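Local coordinates for protein DotI (Legionella pneumophila, PDB 3WZ4) that forms part of an inner-membrane complex essential for type IVB secretion and is represented here by its periplasmic domain, at residues A[45-49]-A[131-135]; A[68-74]-A[94-100]. All coordinates share one frame; numbering follows the deposited sequence.

Contact 1: residues A[45-49]-A[131-135]; sequences WDQFL and ISQFV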
loop_
_atom_site.group_PDB
_atom_site.type_symbol
_atom_site.label_atom_id
_atom_site.label_comp_id
_atom_site.label_asym_id
_atom_site.label_seq_id
_atom_site.Cartn_x
_atom_site.Cartn_y
_atom_site.Cartn_z
ATOM N N TRP A 45 -5.030 -5.798 -7.146
ATOM C CA TRP A 45 -6.249 -5.231 -6.580
ATOM C C TRP A 45 -7.101 -6.311 -5.920
ATOM O O TRP A 45 -7.683 -6.092 -4.859
ATOM C CB TRP A 45 -7.043 -4.499 -7.667
ATOM C CG TRP A 45 -8.286 -3.806 -7.181
ATOM C CD1 TRP A 45 -9.566 -4.028 -7.603
ATOM C CD2 TRP A 45 -8.365 -2.777 -6.186
ATOM N NE1 TRP A 45 -10.436 -3.202 -6.932
ATOM C CE2 TRP A 45 -9.724 -2.426 -6.056
ATOM C CE3 TRP A 45 -7.419 -2.122 -5.391
ATOM C CZ2 TRP A 45 -10.159 -1.446 -5.166
ATOM C CZ3 TRP A 45 -7.854 -1.151 -4.508
ATOM C CH2 TRP A 45 -9.213 -0.823 -4.403
ATOM N N ASP A 46 -7.164 -7.483 -6.545
ATOM C CA ASP A 46 -7.895 -8.609 -5.972
ATOM C C ASP A 46 -7.286 -9.048 -4.643
ATOM O O ASP A 46 -8.002 -9.283 -3.669
ATOM C CB ASP A 46 -7.922 -9.788 -6.947
ATOM C CG ASP A 46 -8.811 -9.531 -8.149
ATOM O OD1 ASP A 46 -9.686 -8.641 -8.068
ATOM O OD2 ASP A 46 -8.643 -10.225 -9.172
ATOM N N GLN A 47 -5.962 -9.157 -4.610
ATOM C CA GLN A 47 -5.256 -9.587 -3.410
ATOM C C GLN A 47 -5.368 -8.543 -2.303
ATOM O O GLN A 47 -5.559 -8.879 -1.133
ATOM C CB GLN A 47 -3.790 -9.884 -3.734
ATOM C CG GLN A 47 -2.977 -10.419 -2.566
ATOM C CD GLN A 47 -2.213 -9.332 -1.837
ATOM O OE1 GLN A 47 -1.818 -8.328 -2.432
ATOM N NE2 GLN A 47 -2.005 -9.524 -0.541
ATOM N N PHE A 48 -5.253 -7.274 -2.676
ATOM C CA PHE A 48 -5.369 -6.187 -1.711
ATOM C C PHE A 48 -6.768 -6.145 -1.107
ATOM O O PHE A 48 -6.922 -5.970 0.102
ATOM C CB PHE A 48 -5.030 -4.848 -2.370
ATOM C CG PHE A 48 -5.171 -3.663 -1.456
ATOM C CD1 PHE A 48 -4.220 -3.405 -0.484
ATOM C CD2 PHE A 48 -6.248 -2.802 -1.578
ATOM C CE1 PHE A 48 -4.345 -2.310 0.355
ATOM C CE2 PHE A 48 -6.378 -1.708 -0.742
ATOM C CZ PHE A 48 -5.425 -1.463 0.225
ATOM N N LEU A 49 -7.786 -6.307 -1.948
ATOM C CA LEU A 49 -9.163 -6.358 -1.467
ATOM C C LEU A 49 -9.385 -7.557 -0.550
ATOM O O LEU A 49 -10.062 -7.450 0.470
ATOM C CB LEU A 49 -10.151 -6.404 -2.636
ATOM C CG LEU A 49 -10.392 -5.082 -3.372
ATOM C CD1 LEU A 49 -11.336 -5.285 -4.542
ATOM C CD2 LEU A 49 -10.939 -4.034 -2.416
ATOM N N ILE A 131 1.080 -2.356 -8.260
ATOM C CA ILE A 131 1.360 -3.335 -7.217
ATOM C C ILE A 131 0.624 -4.643 -7.482
ATOM O O ILE A 131 -0.596 -4.650 -7.657
ATOM C CB ILE A 131 0.956 -2.796 -5.836
ATOM C CG1 ILE A 131 1.804 -1.570 -5.479
ATOM C CG2 ILE A 131 1.089 -3.881 -4.774
ATOM C CD1 ILE A 131 1.292 -0.801 -4.279
ATOM N N SER A 132 1.371 -5.745 -7.522
ATOM C CA SER A 132 0.789 -7.071 -7.724
ATOM C C SER A 132 0.580 -7.805 -6.401
ATOM O O SER A 132 -0.284 -8.672 -6.290
ATOM C CB SER A 132 1.664 -7.913 -8.656
ATOM O OG SER A 132 1.512 -7.495 -10.003
ATOM N N GLN A 133 1.379 -7.457 -5.399
ATOM C CA GLN A 133 1.224 -8.050 -4.079
ATOM C C GLN A 133 1.522 -7.029 -2.996
ATOM O O GLN A 133 2.510 -6.300 -3.068
ATOM C CB GLN A 133 2.120 -9.278 -3.908
ATOM C CG GLN A 133 1.865 -10.027 -2.608
ATOM C CD GLN A 133 2.740 -11.255 -2.449
ATOM O OE1 GLN A 133 3.958 -11.188 -2.606
ATOM N NE2 GLN A 133 2.119 -12.386 -2.131
ATOM N N PHE A 134 0.652 -6.989 -1.994
ATOM C CA PHE A 134 0.768 -6.052 -0.893
ATOM C C PHE A 134 0.740 -6.845 0.411
ATOM O O PHE A 134 -0.295 -7.389 0.792
ATOM C CB PHE A 134 -0.397 -5.062 -0.939
ATOM C CG PHE A 134 -0.197 -3.841 -0.087
ATOM C CD1 PHE A 134 -0.513 -3.860 1.262
ATOM C CD2 PHE A 134 0.290 -2.666 -0.640
ATOM C CE1 PHE A 134 -0.341 -2.733 2.044
ATOM C CE2 PHE A 134 0.465 -1.537 0.139
ATOM C CZ PHE A 134 0.149 -1.569 1.480
ATOM N N VAL A 135 1.880 -6.925 1.083
ATOM C CA VAL A 135 1.973 -7.710 2.308
ATOM C C VAL A 135 2.363 -6.855 3.507
ATOM O O VAL A 135 3.331 -6.095 3.455
ATOM C CB VAL A 135 2.959 -8.877 2.157
ATOM C CG1 VAL A 135 3.133 -9.599 3.482
ATOM C CG2 VAL A 135 2.477 -9.840 1.076
#

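Contact 2: residues A[68-74]-A[94-100]; sequences VSAVATR and MPILVTY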
loop_
_atom_site.group_PDB
_atom_site.type_symbol
_atom_site.label_atom_id
_atom_site.label_comp_id
_atom_site.label_asym_id
_atom_site.label_seq_id
_atom_site.Cartn_x
_atom_site.Cartn_y
_atom_site.Cartn_z
ATOM N N VAL A 68 -7.175 6.858 10.567
ATOM C CA VAL A 68 -5.925 6.137 10.372
ATOM C C VAL A 68 -4.909 6.970 9.599
ATOM O O VAL A 68 -5.235 7.580 8.581
ATOM C CB VAL A 68 -6.153 4.806 9.638
ATOM C CG1 VAL A 68 -4.886 3.966 9.669
ATOM C CG2 VAL A 68 -7.307 4.051 10.272
ATOM N N SER A 69 -3.677 6.994 10.096
ATOM C CA SER A 69 -2.586 7.687 9.425
ATOM C C SER A 69 -1.312 6.868 9.553
ATOM O O SER A 69 -1.271 5.887 10.296
ATOM C CB SER A 69 -2.380 9.081 10.024
ATOM O OG SER A 69 -1.962 9.000 11.376
ATOM N N ALA A 70 -0.276 7.265 8.825
ATOM C CA ALA A 70 0.995 6.551 8.872
ATOM C C ALA A 70 2.154 7.397 8.364
ATOM O O ALA A 70 1.968 8.316 7.566
ATOM C CB ALA A 70 0.904 5.250 8.085
ATOM N N VAL A 71 3.352 7.078 8.836
ATOM C CA VAL A 71 4.563 7.737 8.369
ATOM C C VAL A 71 5.642 6.690 8.153
ATOM O O VAL A 71 5.668 5.667 8.842
ATOM C CB VAL A 71 5.072 8.785 9.380
ATOM C CG1 VAL A 71 4.043 9.894 9.570
ATOM C CG2 VAL A 71 5.408 8.123 10.708
ATOM N N ALA A 72 6.527 6.940 7.193
ATOM C CA ALA A 72 7.630 6.025 6.924
ATOM C C ALA A 72 8.642 6.056 8.064
ATOM O O ALA A 72 9.092 7.124 8.476
ATOM C CB ALA A 72 8.302 6.375 5.606
ATOM N N THR A 73 8.988 4.877 8.573
ATOM C CA THR A 73 9.950 4.756 9.665
ATOM C C THR A 73 11.382 4.794 9.145
ATOM O O THR A 73 12.260 5.408 9.752
ATOM C CB THR A 73 9.724 3.459 10.465
ATOM O OG1 THR A 73 8.684 3.675 11.426
ATOM C CG2 THR A 73 10.995 3.045 11.192
ATOM N N ARG A 74 11.608 4.130 8.017
ATOM C CA ARG A 74 12.894 4.171 7.334
ATOM C C ARG A 74 12.670 4.230 5.828
ATOM O O ARG A 74 11.550 4.040 5.353
ATOM C CB ARG A 74 13.751 2.959 7.715
ATOM C CG ARG A 74 14.470 3.127 9.045
ATOM C CD ARG A 74 14.692 1.806 9.765
ATOM N NE ARG A 74 15.850 1.061 9.274
ATOM C CZ ARG A 74 17.109 1.473 9.386
ATOM N NH1 ARG A 74 17.379 2.643 9.950
ATOM N NH2 ARG A 74 18.103 0.725 8.922
HETATM N N MSE A 94 9.335 -1.466 3.112
HETATM C CA MSE A 94 9.419 -0.240 3.897
HETATM C C MSE A 94 8.698 -0.401 5.228
HETATM O O MSE A 94 7.561 -0.865 5.270
HETATM C CB MSE A 94 8.826 0.943 3.126
HETATM C CG MSE A 94 9.178 2.305 3.719
HETATM SE SE MSE A 94 8.395 3.811 2.751
HETATM C CE MSE A 94 6.534 3.549 3.274
ATOM N N PRO A 95 9.369 -0.027 6.327
ATOM C CA PRO A 95 8.752 -0.038 7.655
ATOM C C PRO A 95 7.958 1.244 7.894
ATOM O O PRO A 95 8.363 2.312 7.439
ATOM C CB PRO A 95 9.961 -0.087 8.588
ATOM C CG PRO A 95 11.012 0.672 7.847
ATOM C CD PRO A 95 10.781 0.390 6.377
ATOM N N ILE A 96 6.840 1.138 8.601
ATOM C CA ILE A 96 5.997 2.299 8.853
ATOM C C ILE A 96 5.467 2.312 10.281
ATOM O O ILE A 96 5.434 1.281 10.953
ATOM C CB ILE A 96 4.788 2.345 7.885
ATOM C CG1 ILE A 96 3.882 1.131 8.102
ATOM C CG2 ILE A 96 5.253 2.416 6.443
ATOM C CD1 ILE A 96 2.675 1.094 7.184
ATOM N N LEU A 97 5.056 3.491 10.735
ATOM C CA LEU A 97 4.372 3.624 12.012
ATOM C C LEU A 97 2.921 4.022 11.769
ATOM O O LEU A 97 2.642 5.141 11.346
ATOM C CB LEU A 97 5.059 4.667 12.895
ATOM C CG LEU A 97 4.420 4.864 14.273
ATOM C CD1 LEU A 97 4.508 3.578 15.086
ATOM C CD2 LEU A 97 5.064 6.030 15.017
ATOM N N VAL A 98 1.999 3.103 12.034
ATOM C CA VAL A 98 0.584 3.359 11.800
ATOM C C VAL A 98 -0.089 3.853 13.077
ATOM O O VAL A 98 0.185 3.348 14.166
ATOM C CB VAL A 98 -0.143 2.098 11.287
ATOM C CG1 VAL A 98 -1.592 2.410 10.969
ATOM C CG2 VAL A 98 0.562 1.541 10.056
ATOM N N THR A 99 -0.964 4.844 12.935
ATOM C CA THR A 99 -1.684 5.410 14.070
ATOM C C THR A 99 -3.201 5.331 13.888
ATOM O O THR A 99 -3.749 5.870 12.928
ATOM C CB THR A 99 -1.282 6.877 14.310
ATOM O OG1 THR A 99 0.116 6.947 14.613
ATOM C CG2 THR A 99 -2.075 7.472 15.462
ATOM N N TYR A 100 -3.866 4.646 14.814
ATOM C CA TYR A 100 -5.323 4.611 14.874
ATOM C C TYR A 100 -5.769 5.446 16.068
ATOM O O TYR A 100 -5.415 5.136 17.205
ATOM C CB TYR A 100 -5.812 3.175 15.061
ATOM C CG TYR A 100 -5.431 2.220 13.952
ATOM C CD1 TYR A 100 -4.174 1.630 13.917
ATOM C CD2 TYR A 100 -6.337 1.892 12.950
ATOM C CE1 TYR A 100 -3.824 0.749 12.910
ATOM C CE2 TYR A 100 -5.996 1.011 11.937
ATOM C CZ TYR A 100 -4.737 0.444 11.922
ATOM O OH TYR A 100 -4.390 -0.433 10.920
HETATM O O HOH W 1 -4.190 8.622 13.001
HETATM O O HOH W 2 8.206 1.170 11.946
#

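Contact 1: residues A[45-49]-A[131-135]
Gln47 reaches from helix 42-54 to the backbone of Phe134, and its carboxamide uses both ends there. OE1 takes the Phe134 N-H at 2.8 Å, while NE2 gives a hydrogen to Phe134 O at 3.0 Å, the latter bond nearly straight at 170°. The N-H and C=O of one residue are thus both bonded by a single amide, which fixes the amide's rotation. In the NE2 bond, Phe134 O lies in the plane of the Gln47 amide, yet NE2 stands above the plane of the Phe134 carbonyl. A bend in the glutamine chain at chi2 (-96°) brings OE1 and NE2 both forward to Phe134, and OE1 also comes within 3.5 Å of Gln133 CA.

These bonds tie a helix to the outermost strand, 129-138, of an antiparallel sheet, in a domain whose sequence family belongs to the NTF2 clan, where helices pack on a curved sheet. Just before Phe134 the strand carries a classic beta bulge, Ser132 and Gln133 both facing Leu116. The Ser132 hydroxyl hydrogen-bonds Glu43, one turn earlier on the helix, and Thr41.

Next to the amide, Phe48 and Phe134 run side by side, pointing the same way, each with CG anti to its own N. Their planes stand at 79° with centroids 5.4 Å apart, a T-shaped pair in which Phe48 supplies the edge and Phe134 the face. Phe48 CD1 is 4.1 Å from Phe134 CG, near the rim of that face. Phe40 stacks on Phe48 and also touches the Phe134 side chain.

Contact 2: residues A[68-74]-A[94-100]
Val68 to Ala72 pair with Ile96 to Tyr100 as the two arms of a beta hairpin, strands 67-84 and 87-101, antiparallel neighbours in the domain's sheet. The backbone bonds come in two reciprocal sets, Ser69 with Thr99 and Val71 with Leu97. A fifth bond, Thr73 N to Pro95 O at 2.9 Å, carries the pairing beyond Ala72 into the break in strand 67-84. Between the sets, alpha hydrogens point at carbonyls, as from Ala70 CA to Leu97 O at 3.3 Å.

Apolar contacts gather on the face of Val68, Ala70, Val98 and Tyr100. With chi1 at -61° the Tyr100 ring lies alongside Val68, whose CG1 sits over one ring face, 4.2 Å from the centroid and 23° off the normal, a CH-pi contact. CG2 of the same valine is 3.6 Å from Tyr100 CD2, and CG1 also meets Val98 CG1. Val61 of helix 57-63 touches both Val68 and Tyr100, so that helix packs on this face. On the other face, Val71 and Leu97 lie side by side. Toward the far end Ala72 CB packs on the selenium of selenomethionine Met94 at 3.8 Å, and the Pro95 ring meets Arg74, CG to CB.

Polar side chains add water links. One water bonds Thr73 OG1 and, weakly, donates to Ile96 O. Thr99 OG1 instead bonds Gln108 of the next strand. At the other water, Ser69 OG is held at 2.8 Å and the water donates to Thr99 O, the carbonyl that already accepts the Ser69 N-H.

In the fold
Contact 1 and contact 2 reach the same antiparallel sheet on opposite sides of the chain's centre, their own centres 19 Å apart and their nearest atoms about 7 Å apart without touching. Along the chain, contact 2 is nested within contact 1: helix 42-54 comes first, then the hairpin of strands 67-84 and 87-101, and finally strand 129-138. Strand 106-119 lies between the two, pairing with 87-101 on one side and 129-138 on the other. Contact 2 therefore joins neighbouring strands within the sheet, whereas contact 1 joins its last strand to a helix more than 80 residues earlier in the periplasmic domain.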